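Local coordinates for hypothetical protein SpyM3_0169 (Streptococcus pyogenes, PDB 1PG6), which is of unknown function but belongs to the AIM24 (mitochondrial biogenesis) family of the cupin clan, with bound calcium ions, at residues D191-E197 and G209-R215; A185-L190 and F214-I220; R12-T16 and E27-E31; A94-N98 and F120-D124. One frame throughout, in Å; residues are numbered along the deposited sequence.

Contact 1 of 4, residues D191-E197 and G209-R215; sequences DYDIHLE and GVVNTFR
Y192 and I194 share one face with their cross-strand partners F214 and N212; V210, just before strand 211-215, packs beside I194 (V210 CG2 to I194 CG2 3.7 Å). Y192 CB lies 3.8 Å from F214 CD1, its phenol (chi1 p) leading away. The strands are antiparallel neighbours (163°, axes 4.5 Å apart) joined through helix 200-206, not a hairpin turn. Y192-F214 and I194-N212 are non-hydrogen-bonded pairs (CA-CA 4.5 and 4.2 Å). Hydrogen bonds run D191 N-R215 O 2.8 and R215 N-D191 O 2.7 Å; D193 N-T213 O 3.0 (weak) and T213 N-D193 O 2.9 Å; H195 N-V211 O 2.9 and V211 N-H195 O 2.8 Å. On the opposite face H195 (chi1 p) folds over V211: V211 CG2 sits 3.8 Å from the imidazole centroid (CH-pi), and H195 NE2 hydrogen-bonds T213 OG1, 3.1 Å. One water bridges E197 N (3.2 Å) and G209 O (2.7 Å). Strand 191-195 edges a three-stranded sheet whose centre, 211-215, pairs onward with 174-179; T213 OG1 bonds T177, and Y192 OH bonds Q134.

Contact 2 of 4, residues A185-L190 and F214-I220; sequences AWSREL and FRGHGEI
Backbone pairing is short. S187 N donates to E219 O (2.9 Å), but the return bond goes to a side chain: E219 N donates to S187 OG (2.8 Å; S187 chi1 m). W186 and I220 form the adjoining non-hydrogen-bonded antiparallel pair, CA-CA 4.4 Å. A type I turn, S187-L190, closes with L190 N to S187 O at 3.2 Å. The other segment turns a corner at G216-G218, leaving the three-stranded sheet of 211-215 for the six-stranded sheet of 183-187 and 219-223; the contact lies where both chain passages change sheets. G216 (120/-152) and G218 (155/180) adopt angles calling for glycine; a CB on G218 would strike L190 CG and S187 CB. L190 fills the corner, CD2 3.4 Å from both G216 C and H217 C. The F214 edge meets the W186 face (T-shaped), centroids of the F214 ring and W186 five-membered ring 4.8 Å apart, planes at 64°. One water joins E189 O (3.1 Å) to H217 N (2.8 Å), another E189 OE2 to H217 O (3.1 Å each). K111 salt-bridges E189 OE2 and E219 OE1.

Contact 3 of 4, residues R12-T16 and E27-E31; sequences RMRFT and EIDLE
Two antiparallel strands of an N-terminal beta hairpin, 14-16 and 27-30, approach to 4.6 Å between axes, N-to-C directions at 165°. R14 pairs with D29 (R14 N to D29 O 3.0 Å, D29 N to R14 O 2.6 Å) and T16 with E27 (T16 N to E27 O 2.8 Å, E27 N to T16 O 3.0 Å). Between them F15 and I28 form a non-hydrogen-bonded pair, CA-CA 4.3 Å. F15, chi1 p, sends its ring away, so its CB meets I28 CG1 at 4.2 Å. I28 (m, t) fills the hollow between F15 and M13, a selenomethionine whose CE packs on I28 CD1 at 3.8 Å. M13 CB lies against L30 CD2 at 3.7 Å, so M13 straddles I28 and L30. Behind them I28 and L30 both press on L93 of strand 91-95. On the other, hydrophilic face R14 NH2 and D29 OD1 form a long salt bridge (3.7 Å), the oxygen well out of the guanidinium plane, and a water donates to D29 OD1 (2.6 Å). The hairpin is amphipathic: M13, I28 and L30 are buried, F15 less fully; backbone hydrogen bonds hold the strands, and the charged face adds a long, undirected R14-D29 pair and ordered water.

Contact 4 of 4, residues A94-N98 and F120-D124; sequences ALAPN and FLALD
Not one hydrogen bond joins these segments, although each carries a strand; they meet by side chains alone, and the two neighbouring residues L121 and A122 both point toward the partner. That departure from strand alternation is a classic beta bulge: L121 (-121/-50) and A122 (-158/159) both face L159 of strand 156-161. The contact packs two antiparallel sheets against each other, the four-stranded one holding 91-95 and the six-stranded one holding 120-124, in a sandwich consistent with the cupin clan. L95 (m, t) reaches from the end of strand 91-95 so that its CD1 lies 3.9 Å from A122 CB and 4.2 Å from L121 O. L121 (t, p) fits its forked end between L95 and P97: CD1 is 4.4 Å from L95 CB and 4.3 Å from A96 O. The backbones stay well apart, the nearest CA pair being P97 and L121 at 6.4 Å. Around this small buried contact L95 touches L38, A122 touches V36, and both P97 and L121 touch I103. The P97 side chain comes within about 3 Å of a bound calcium ion. It also packs on N161, which with T99 and S162 makes up one of the calcium sites of the crystal. P97 takes phi/psi of -65/152 as the chain leaves the strand, and its ring, in the C-gamma exo pucker, sets CG 4.0 Å from L121 CD2.

From the N terminus, contact 3 closes first, as a hairpin over residues 12-31. Contact 4 follows in series, bringing 94-98 against 120-124 and so the four-stranded sheet against a six-stranded one. These two touch: M13 N probably hydrogen-bonds D124 OD2 at 3.0 Å, and I28 packs on L95. Much later, contact 2 spans 185 to 220 and encloses contact 1 (191 to 215); they share F214 and R215. Contact 1 pairs two strands of the three-stranded sheet, and contact 2 joins that sheet to the second six-stranded sheet (183-187, 219-223). No loops cross. Contacts 1 and 3 lie on opposite sides of the chain's centre, about 35 Å between centres.

Contact 1 of 4, residues D191-E197 and G209-R215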
loop_
_atom_site.group_PDB
_atom_site.type_symbol
_atom_site.label_atom_id
_atom_site.label_comp_id
_atom_site.label_asym_id
_atom_site.label_seq_id
_atom_site.Cartn_x
_atom_site.Cartn_y
_atom_site.Cartn_z
ATOM N N ASP A 191 2.717 14.806 10.760
ATOM C CA ASP A 191 1.819 14.458 11.850
ATOM C C ASP A 191 0.493 14.175 11.157
ATOM O O ASP A 191 0.049 14.965 10.324
ATOM C CB ASP A 191 1.665 15.629 12.820
ATOM C CG ASP A 191 2.956 15.959 13.539
ATOM O OD1 ASP A 191 3.895 16.461 12.884
ATOM O OD2 ASP A 191 3.036 15.709 14.758
ATOM N N TYR A 192 -0.137 13.052 11.477
ATOM C CA TYR A 192 -1.401 12.726 10.836
ATOM C C TYR A 192 -2.422 12.201 11.829
ATOM O O TYR A 192 -2.072 11.700 12.898
ATOM C CB TYR A 192 -1.178 11.688 9.737
ATOM C CG TYR A 192 -1.208 10.260 10.228
ATOM C CD1 TYR A 192 -2.385 9.517 10.186
ATOM C CD2 TYR A 192 -0.062 9.654 10.740
ATOM C CE1 TYR A 192 -2.423 8.204 10.633
ATOM C CE2 TYR A 192 -0.087 8.340 11.195
ATOM C CZ TYR A 192 -1.270 7.619 11.135
ATOM O OH TYR A 192 -1.300 6.313 11.553
ATOM N N ASP A 193 -3.690 12.316 11.455
ATOM C CA ASP A 193 -4.782 11.854 12.292
ATOM C C ASP A 193 -6.002 11.537 11.441
ATOM O O ASP A 193 -6.598 12.431 10.841
ATOM C CB ASP A 193 -5.149 12.923 13.325
ATOM C CG ASP A 193 -6.336 12.521 14.185
ATOM O OD1 ASP A 193 -6.864 13.386 14.914
ATOM O OD2 ASP A 193 -6.737 11.342 14.135
ATOM N N ILE A 194 -6.363 10.260 11.383
ATOM C CA ILE A 194 -7.533 9.824 10.629
ATOM C C ILE A 194 -8.704 9.846 11.605
ATOM O O ILE A 194 -8.654 9.209 12.657
ATOM C CB ILE A 194 -7.338 8.397 10.072
ATOM C CG1 ILE A 194 -6.165 8.392 9.086
ATOM C CG2 ILE A 194 -8.615 7.919 9.386
ATOM C CD1 ILE A 194 -5.778 7.018 8.569
ATOM N N HIS A 195 -9.757 10.576 11.255
ATOM C CA HIS A 195 -10.913 10.699 12.136
ATOM C C HIS A 195 -12.171 11.063 11.362
ATOM O O HIS A 195 -12.106 11.427 10.190
ATOM C CB HIS A 195 -10.629 11.785 13.170
ATOM C CG HIS A 195 -10.364 13.128 12.563
ATOM N ND1 HIS A 195 -11.372 14.018 12.258
ATOM C CD2 HIS A 195 -9.213 13.705 12.142
ATOM C CE1 HIS A 195 -10.853 15.085 11.677
ATOM N NE2 HIS A 195 -9.546 14.921 11.593
ATOM N N LEU A 196 -13.316 10.969 12.030
ATOM C CA LEU A 196 -14.590 11.309 11.407
ATOM C C LEU A 196 -14.888 12.765 11.760
ATOM O O LEU A 196 -14.620 13.201 12.880
ATOM C CB LEU A 196 -15.695 10.389 11.940
ATOM C CG LEU A 196 -16.998 10.327 11.139
ATOM C CD1 LEU A 196 -16.713 9.820 9.731
ATOM C CD2 LEU A 196 -17.990 9.408 11.838
ATOM N N GLU A 197 -15.436 13.517 10.809
ATOM C CA GLU A 197 -15.741 14.926 11.040
ATOM C C GLU A 197 -17.076 15.198 11.724
ATOM O O GLU A 197 -17.295 16.292 12.244
ATOM C CB GLU A 197 -15.698 15.708 9.723
ATOM C CG GLU A 197 -14.311 15.891 9.137
ATOM C CD GLU A 197 -14.288 16.924 8.025
ATOM O OE1 GLU A 197 -13.212 17.140 7.430
ATOM O OE2 GLU A 197 -15.347 17.525 7.749
ATOM N N GLY A 209 -16.583 9.821 4.303
ATOM C CA GLY A 209 -16.055 8.946 5.333
ATOM C C GLY A 209 -14.985 9.668 6.130
ATOM O O GLY A 209 -14.896 10.894 6.069
ATOM N N VAL A 210 -14.170 8.917 6.867
ATOM C CA VAL A 210 -13.118 9.510 7.678
ATOM C C VAL A 210 -12.146 10.335 6.847
ATOM O O VAL A 210 -11.877 10.023 5.685
ATOM C CB VAL A 210 -12.296 8.437 8.437
ATOM C CG1 VAL A 210 -13.174 7.729 9.459
ATOM C CG2 VAL A 210 -11.707 7.438 7.451
ATOM N N VAL A 211 -11.629 11.395 7.452
ATOM C CA VAL A 211 -10.669 12.257 6.784
ATOM C C VAL A 211 -9.322 12.088 7.472
ATOM O O VAL A 211 -9.242 11.560 8.584
ATOM C CB VAL A 211 -11.083 13.742 6.860
ATOM C CG1 VAL A 211 -12.436 13.939 6.200
ATOM C CG2 VAL A 211 -11.124 14.203 8.309
ATOM N N ASN A 212 -8.266 12.523 6.798
ATOM C CA ASN A 212 -6.921 12.440 7.345
ATOM C C ASN A 212 -6.412 13.874 7.446
ATOM O O ASN A 212 -6.348 14.587 6.443
ATOM C CB ASN A 212 -6.016 11.627 6.407
ATOM C CG ASN A 212 -4.762 11.117 7.098
ATOM O OD1 ASN A 212 -4.227 11.763 8.001
ATOM N ND2 ASN A 212 -4.277 9.958 6.664
ATOM N N THR A 213 -6.084 14.311 8.659
ATOM C CA THR A 213 -5.565 15.658 8.853
ATOM C C THR A 213 -4.052 15.576 9.034
ATOM O O THR A 213 -3.558 14.915 9.951
ATOM C CB THR A 213 -6.190 16.342 10.090
ATOM O OG1 THR A 213 -7.588 16.558 9.858
ATOM C CG2 THR A 213 -5.513 17.682 10.356
ATOM N N PHE A 214 -3.325 16.243 8.140
ATOM C CA PHE A 214 -1.864 16.263 8.149
ATOM C C PHE A 214 -1.325 17.590 8.662
ATOM O O PHE A 214 -1.894 18.646 8.393
ATOM C CB PHE A 214 -1.329 16.050 6.730
ATOM C CG PHE A 214 -1.812 14.789 6.085
ATOM C CD1 PHE A 214 -1.221 13.568 6.387
ATOM C CD2 PHE A 214 -2.865 14.820 5.179
ATOM C CE1 PHE A 214 -1.674 12.389 5.796
ATOM C CE2 PHE A 214 -3.325 13.650 4.582
ATOM C CZ PHE A 214 -2.728 12.432 4.891
ATOM N N ARG A 215 -0.217 17.528 9.393
ATOM C CA ARG A 215 0.422 18.729 9.927
ATOM C C ARG A 215 1.937 18.556 9.901
ATOM O O ARG A 215 2.450 17.509 10.293
ATOM C CB ARG A 215 -0.035 18.976 11.370
ATOM C CG ARG A 215 -1.540 19.012 11.554
ATOM C CD ARG A 215 -1.923 19.260 13.005
ATOM N NE ARG A 215 -3.371 19.355 13.168
ATOM C CZ ARG A 215 -3.975 19.775 14.274
ATOM N NH1 ARG A 215 -3.258 20.146 15.330
ATOM N NH2 ARG A 215 -5.299 19.826 14.322
HETATM O O HOH W 1 -15.916 12.860 7.687
#

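Contact 2 of 4, residues A185-L190 and F214-I220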
loop_
_atom_site.group_PDB
_atom_site.type_symbol
_atom_site.label_atom_id
_atom_site.label_comp_id
_atom_site.label_asym_id
_atom_site.label_seq_id
_atom_site.Cartn_x
_atom_site.Cartn_y
_atom_site.Cartn_z
ATOM N N ALA A 185 -0.303 7.620 0.100
ATOM C CA ALA A 185 0.826 7.462 1.007
ATOM C C ALA A 185 1.331 8.841 1.402
ATOM O O ALA A 185 1.085 9.822 0.702
ATOM C CB ALA A 185 1.936 6.679 0.306
ATOM N N TRP A 186 2.038 8.928 2.524
ATOM C CA TRP A 186 2.546 10.222 2.958
ATOM C C TRP A 186 3.794 10.081 3.819
ATOM O O TRP A 186 4.062 9.014 4.366
ATOM C CB TRP A 186 1.443 10.987 3.705
ATOM C CG TRP A 186 1.011 10.356 5.002
ATOM C CD1 TRP A 186 1.473 10.666 6.252
ATOM C CD2 TRP A 186 0.032 9.323 5.181
ATOM N NE1 TRP A 186 0.840 9.894 7.197
ATOM C CE2 TRP A 186 -0.044 9.059 6.569
ATOM C CE3 TRP A 186 -0.786 8.594 4.306
ATOM C CZ2 TRP A 186 -0.910 8.094 7.102
ATOM C CZ3 TRP A 186 -1.647 7.634 4.839
ATOM C CH2 TRP A 186 -1.701 7.394 6.227
ATOM N N SER A 187 4.562 11.159 3.918
ATOM C CA SER A 187 5.799 11.156 4.698
ATOM C C SER A 187 5.576 10.758 6.150
ATOM O O SER A 187 4.649 11.237 6.804
ATOM C CB SER A 187 6.455 12.532 4.642
ATOM O OG SER A 187 6.888 12.843 3.326
ATOM N N ARG A 188 6.438 9.885 6.655
ATOM C CA ARG A 188 6.324 9.426 8.033
ATOM C C ARG A 188 6.605 10.583 8.986
ATOM O O ARG A 188 6.105 10.613 10.110
ATOM C CB ARG A 188 7.313 8.294 8.294
ATOM C CG ARG A 188 7.111 7.624 9.636
ATOM C CD ARG A 188 8.176 6.591 9.875
ATOM N NE ARG A 188 9.488 7.205 10.010
ATOM C CZ ARG A 188 10.614 6.521 10.166
ATOM N NH1 ARG A 188 10.586 5.195 10.207
ATOM N NH2 ARG A 188 11.768 7.165 10.282
ATOM N N GLU A 189 7.401 11.533 8.509
ATOM C CA GLU A 189 7.785 12.712 9.271
ATOM C C GLU A 189 6.605 13.654 9.573
ATOM O O GLU A 189 6.672 14.484 10.486
ATOM C CB GLU A 189 8.892 13.440 8.500
ATOM C CG GLU A 189 8.649 13.458 6.975
ATOM C CD GLU A 189 9.663 12.650 6.156
ATOM O OE1 GLU A 189 9.798 11.405 6.348
ATOM O OE2 GLU A 189 10.328 13.272 5.283
ATOM N N LEU A 190 5.521 13.522 8.814
ATOM C CA LEU A 190 4.337 14.361 9.013
ATOM C C LEU A 190 3.495 13.890 10.194
ATOM O O LEU A 190 3.557 12.728 10.595
ATOM C CB LEU A 190 3.451 14.347 7.756
ATOM C CG LEU A 190 3.866 15.170 6.533
ATOM C CD1 LEU A 190 3.092 14.705 5.303
ATOM C CD2 LEU A 190 3.605 16.637 6.800
ATOM N N PHE A 214 -3.325 16.243 8.140
ATOM C CA PHE A 214 -1.864 16.263 8.149
ATOM C C PHE A 214 -1.325 17.590 8.662
ATOM O O PHE A 214 -1.894 18.646 8.393
ATOM C CB PHE A 214 -1.329 16.050 6.730
ATOM C CG PHE A 214 -1.812 14.789 6.085
ATOM C CD1 PHE A 214 -1.221 13.568 6.387
ATOM C CD2 PHE A 214 -2.865 14.820 5.179
ATOM C CE1 PHE A 214 -1.674 12.389 5.796
ATOM C CE2 PHE A 214 -3.325 13.650 4.582
ATOM C CZ PHE A 214 -2.728 12.432 4.891
ATOM N N ARG A 215 -0.217 17.528 9.393
ATOM C CA ARG A 215 0.422 18.729 9.927
ATOM C C ARG A 215 1.937 18.556 9.901
ATOM O O ARG A 215 2.450 17.509 10.293
ATOM C CB ARG A 215 -0.035 18.976 11.370
ATOM C CG ARG A 215 -1.540 19.012 11.554
ATOM C CD ARG A 215 -1.923 19.260 13.005
ATOM N NE ARG A 215 -3.371 19.355 13.168
ATOM C CZ ARG A 215 -3.975 19.775 14.274
ATOM N NH1 ARG A 215 -3.258 20.146 15.330
ATOM N NH2 ARG A 215 -5.299 19.826 14.322
ATOM N N GLY A 216 2.651 19.575 9.432
ATOM C CA GLY A 216 4.103 19.497 9.397
ATOM C C GLY A 216 4.739 19.633 8.026
ATOM O O GLY A 216 4.197 20.286 7.136
ATOM N N HIS A 217 5.903 19.010 7.867
ATOM C CA HIS A 217 6.641 19.044 6.611
ATOM C C HIS A 217 6.717 17.651 6.002
ATOM O O HIS A 217 7.041 16.681 6.687
ATOM C CB HIS A 217 8.066 19.559 6.833
ATOM C CG HIS A 217 8.131 20.954 7.366
ATOM N ND1 HIS A 217 7.781 21.275 8.661
ATOM C CD2 HIS A 217 8.506 22.114 6.779
ATOM C CE1 HIS A 217 7.939 22.573 8.847
ATOM N NE2 HIS A 217 8.378 23.106 7.721
ATOM N N GLY A 218 6.431 17.557 4.708
ATOM C CA GLY A 218 6.479 16.269 4.039
ATOM C C GLY A 218 5.592 16.208 2.810
ATOM O O GLY A 218 4.927 17.185 2.465
ATOM N N GLU A 219 5.585 15.059 2.141
ATOM C CA GLU A 219 4.764 14.893 0.944
ATOM C C GLU A 219 3.525 14.048 1.204
ATOM O O GLU A 219 3.525 13.152 2.046
ATOM C CB GLU A 219 5.581 14.254 -0.184
ATOM C CG GLU A 219 6.734 15.102 -0.700
ATOM C CD GLU A 219 7.838 15.279 0.320
ATOM O OE1 GLU A 219 8.341 14.252 0.829
ATOM O OE2 GLU A 219 8.206 16.441 0.604
ATOM N N ILE A 220 2.463 14.355 0.470
ATOM C CA ILE A 220 1.209 13.625 0.573
ATOM C C ILE A 220 0.848 13.225 -0.851
ATOM O O ILE A 220 0.771 14.080 -1.728
ATOM C CB ILE A 220 0.077 14.517 1.124
ATOM C CG1 ILE A 220 0.415 14.976 2.544
ATOM C CG2 ILE A 220 -1.238 13.756 1.110
ATOM C CD1 ILE A 220 -0.459 16.109 3.030
HETATM O O HOH W 2 6.441 17.557 10.244
HETATM O O HOH W 3 10.036 16.201 6.158
#

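Contact 3 of 4, residues R12-T16 and E27-E31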
loop_
_atom_site.group_PDB
_atom_site.type_symbol
_atom_site.label_atom_id
_atom_site.label_comp_id
_atom_site.label_asym_id
_atom_site.label_seq_id
_atom_site.Cartn_x
_atom_site.Cartn_y
_atom_site.Cartn_z
ATOM N N ARG A 12 19.760 -4.688 -3.751
ATOM C CA ARG A 12 18.474 -3.998 -4.054
ATOM C C ARG A 12 17.862 -4.577 -5.325
ATOM O O ARG A 12 18.575 -5.043 -6.212
ATOM C CB ARG A 12 18.704 -2.498 -4.267
ATOM C CG ARG A 12 19.613 -1.833 -3.247
ATOM C CD ARG A 12 19.057 -1.911 -1.837
ATOM N NE ARG A 12 19.960 -1.271 -0.884
ATOM C CZ ARG A 12 19.819 -1.323 0.436
ATOM N NH1 ARG A 12 20.694 -0.707 1.220
ATOM N NH2 ARG A 12 18.809 -1.994 0.972
HETATM N N MSE A 13 16.538 -4.544 -5.410
HETATM C CA MSE A 13 15.848 -5.047 -6.587
HETATM C C MSE A 13 15.883 -3.965 -7.660
HETATM O O MSE A 13 15.975 -2.777 -7.349
HETATM C CB MSE A 13 14.391 -5.367 -6.252
HETATM C CG MSE A 13 13.619 -4.156 -5.743
HETATM SE SE MSE A 13 11.737 -4.473 -5.445
HETATM C CE MSE A 13 11.019 -3.346 -6.822
ATOM N N ARG A 14 15.823 -4.373 -8.921
ATOM C CA ARG A 14 15.807 -3.412 -10.014
ATOM C C ARG A 14 14.420 -3.524 -10.632
ATOM O O ARG A 14 13.970 -4.620 -10.966
ATOM C CB ARG A 14 16.883 -3.739 -11.051
ATOM C CG ARG A 14 17.240 -2.549 -11.937
ATOM C CD ARG A 14 18.415 -2.846 -12.861
ATOM N NE ARG A 14 18.003 -3.541 -14.076
ATOM C CZ ARG A 14 17.245 -3.001 -15.025
ATOM N NH1 ARG A 14 16.812 -1.753 -14.900
ATOM N NH2 ARG A 14 16.923 -3.705 -16.102
ATOM N N PHE A 15 13.735 -2.396 -10.770
ATOM C CA PHE A 15 12.389 -2.409 -11.327
ATOM C C PHE A 15 12.240 -1.502 -12.537
ATOM O O PHE A 15 13.067 -0.626 -12.785
ATOM C CB PHE A 15 11.382 -1.998 -10.250
ATOM C CG PHE A 15 11.550 -0.583 -9.775
ATOM C CD1 PHE A 15 10.858 0.458 -10.386
ATOM C CD2 PHE A 15 12.428 -0.286 -8.741
ATOM C CE1 PHE A 15 11.042 1.774 -9.975
ATOM C CE2 PHE A 15 12.619 1.028 -8.324
ATOM C CZ PHE A 15 11.926 2.059 -8.941
ATOM N N THR A 16 11.176 -1.730 -13.297
ATOM C CA THR A 16 10.881 -0.926 -14.469
ATOM C C THR A 16 9.368 -0.785 -14.575
ATOM O O THR A 16 8.670 -1.743 -14.915
ATOM C CB THR A 16 11.414 -1.576 -15.767
ATOM O OG1 THR A 16 12.842 -1.678 -15.708
ATOM C CG2 THR A 16 11.026 -0.737 -16.979
ATOM N N GLU A 27 8.018 -4.565 -14.025
ATOM C CA GLU A 27 8.913 -5.691 -14.233
ATOM C C GLU A 27 10.027 -5.542 -13.210
ATOM O O GLU A 27 10.658 -4.485 -13.114
ATOM C CB GLU A 27 9.497 -5.672 -15.648
ATOM C CG GLU A 27 8.466 -5.718 -16.767
ATOM C CD GLU A 27 9.111 -5.674 -18.148
ATOM O OE1 GLU A 27 9.919 -4.756 -18.401
ATOM O OE2 GLU A 27 8.808 -6.552 -18.981
ATOM N N ILE A 28 10.267 -6.602 -12.450
ATOM C CA ILE A 28 11.278 -6.585 -11.401
ATOM C C ILE A 28 12.379 -7.614 -11.618
ATOM O O ILE A 28 12.104 -8.778 -11.897
ATOM C CB ILE A 28 10.625 -6.859 -10.028
ATOM C CG1 ILE A 28 9.614 -5.751 -9.704
ATOM C CG2 ILE A 28 11.683 -6.949 -8.943
ATOM C CD1 ILE A 28 8.835 -6.001 -8.428
ATOM N N ASP A 29 13.627 -7.172 -11.497
ATOM C CA ASP A 29 14.772 -8.062 -11.641
ATOM C C ASP A 29 15.362 -8.296 -10.262
ATOM O O ASP A 29 15.679 -7.348 -9.540
ATOM C CB ASP A 29 15.844 -7.456 -12.556
ATOM C CG ASP A 29 15.448 -7.488 -14.013
ATOM O OD1 ASP A 29 15.049 -6.433 -14.549
ATOM O OD2 ASP A 29 15.531 -8.575 -14.622
ATOM N N LEU A 30 15.493 -9.567 -9.900
ATOM C CA LEU A 30 16.043 -9.947 -8.605
ATOM C C LEU A 30 17.359 -10.694 -8.762
ATOM O O LEU A 30 17.461 -11.630 -9.553
ATOM C CB LEU A 30 15.058 -10.842 -7.849
ATOM C CG LEU A 30 13.737 -10.233 -7.371
ATOM C CD1 LEU A 30 12.912 -11.309 -6.684
ATOM C CD2 LEU A 30 14.011 -9.085 -6.422
ATOM N N GLU A 31 18.366 -10.269 -8.008
ATOM C CA GLU A 31 19.665 -10.923 -8.042
ATOM C C GLU A 31 19.582 -12.154 -7.153
ATOM O O GLU A 31 18.600 -12.340 -6.431
ATOM C CB GLU A 31 20.753 -9.985 -7.518
ATOM C CG GLU A 31 21.313 -9.026 -8.554
ATOM C CD GLU A 31 22.518 -8.262 -8.042
ATOM O OE1 GLU A 31 22.336 -7.315 -7.249
ATOM O OE2 GLU A 31 23.654 -8.618 -8.425
HETATM O O HOH W 4 17.713 -8.279 -5.941
HETATM O O HOH W 5 13.051 -4.955 -15.365
#

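Contact 4 of 4, residues A94-N98 and F120-D124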
loop_
_atom_site.group_PDB
_atom_site.type_symbol
_atom_site.label_atom_id
_atom_site.label_comp_id
_atom_site.label_asym_id
_atom_site.label_seq_id
_atom_site.Cartn_x
_atom_site.Cartn_y
_atom_site.Cartn_z
ATOM N N ALA A 94 6.840 -10.033 -12.742
ATOM C CA ALA A 94 6.076 -8.853 -13.111
ATOM C C ALA A 94 4.862 -8.785 -12.204
ATOM O O ALA A 94 4.233 -9.806 -11.930
ATOM C CB ALA A 94 5.642 -8.944 -14.578
ATOM N N LEU A 95 4.550 -7.582 -11.738
ATOM C CA LEU A 95 3.415 -7.366 -10.850
ATOM C C LEU A 95 2.414 -6.414 -11.472
ATOM O O LEU A 95 2.771 -5.565 -12.291
ATOM C CB LEU A 95 3.871 -6.739 -9.532
ATOM C CG LEU A 95 4.980 -7.420 -8.737
ATOM C CD1 LEU A 95 5.251 -6.617 -7.458
ATOM C CD2 LEU A 95 4.565 -8.844 -8.421
ATOM N N ALA A 96 1.160 -6.555 -11.060
ATOM C CA ALA A 96 0.094 -5.690 -11.533
ATOM C C ALA A 96 -0.720 -5.232 -10.327
ATOM O O ALA A 96 -1.070 -6.043 -9.469
ATOM C CB ALA A 96 -0.807 -6.452 -12.503
ATOM N N PRO A 97 -0.999 -3.927 -10.230
ATOM C CA PRO A 97 -1.790 -3.381 -9.119
ATOM C C PRO A 97 -3.204 -3.949 -9.224
ATOM O O PRO A 97 -3.668 -4.243 -10.329
ATOM C CB PRO A 97 -1.772 -1.877 -9.385
ATOM C CG PRO A 97 -0.507 -1.666 -10.171
ATOM C CD PRO A 97 -0.496 -2.849 -11.098
ATOM N N ASN A 98 -3.901 -4.085 -8.096
ATOM C CA ASN A 98 -5.255 -4.632 -8.132
ATOM C C ASN A 98 -6.330 -3.621 -8.514
ATOM O O ASN A 98 -7.491 -3.992 -8.678
ATOM C CB ASN A 98 -5.614 -5.294 -6.793
ATOM C CG ASN A 98 -5.533 -4.340 -5.622
ATOM O OD1 ASN A 98 -6.049 -3.227 -5.671
ATOM N ND2 ASN A 98 -4.893 -4.783 -4.547
ATOM N N PHE A 120 -0.398 -0.338 -1.013
ATOM C CA PHE A 120 0.856 -1.073 -1.107
ATOM C C PHE A 120 0.920 -2.001 -2.307
ATOM O O PHE A 120 -0.027 -2.739 -2.593
ATOM C CB PHE A 120 1.087 -1.912 0.153
ATOM C CG PHE A 120 2.316 -2.776 0.086
ATOM C CD1 PHE A 120 3.583 -2.207 0.163
ATOM C CD2 PHE A 120 2.209 -4.155 -0.068
ATOM C CE1 PHE A 120 4.725 -2.995 0.086
ATOM C CE2 PHE A 120 3.347 -4.952 -0.145
ATOM C CZ PHE A 120 4.607 -4.370 -0.068
ATOM N N LEU A 121 2.047 -1.964 -3.012
ATOM C CA LEU A 121 2.253 -2.853 -4.153
ATOM C C LEU A 121 3.489 -3.722 -3.956
ATOM O O LEU A 121 3.427 -4.940 -4.123
ATOM C CB LEU A 121 2.386 -2.064 -5.465
ATOM C CG LEU A 121 2.739 -2.939 -6.673
ATOM C CD1 LEU A 121 1.724 -4.061 -6.816
ATOM C CD2 LEU A 121 2.776 -2.091 -7.946
ATOM N N ALA A 122 4.610 -3.101 -3.598
ATOM C CA ALA A 122 5.845 -3.854 -3.401
ATOM C C ALA A 122 6.849 -3.137 -2.512
ATOM O O ALA A 122 6.811 -1.916 -2.343
ATOM C CB ALA A 122 6.485 -4.173 -4.749
ATOM N N LEU A 123 7.771 -3.915 -1.956
ATOM C CA LEU A 123 8.784 -3.368 -1.071
ATOM C C LEU A 123 10.031 -4.232 -1.097
ATOM O O LEU A 123 9.946 -5.456 -1.036
ATOM C CB LEU A 123 8.236 -3.304 0.357
ATOM C CG LEU A 123 9.172 -2.761 1.442
ATOM C CD1 LEU A 123 9.425 -1.275 1.218
ATOM C CD2 LEU A 123 8.535 -2.983 2.811
ATOM N N ASP A 124 11.188 -3.589 -1.196
ATOM C CA ASP A 124 12.458 -4.301 -1.203
ATOM C C ASP A 124 12.555 -5.206 0.018
ATOM O O ASP A 124 12.149 -4.822 1.115
ATOM C CB ASP A 124 13.617 -3.303 -1.193
ATOM C CG ASP A 124 14.300 -3.195 -2.534
ATOM O OD1 ASP A 124 14.384 -2.073 -3.077
ATOM O OD2 ASP A 124 14.757 -4.239 -3.046
#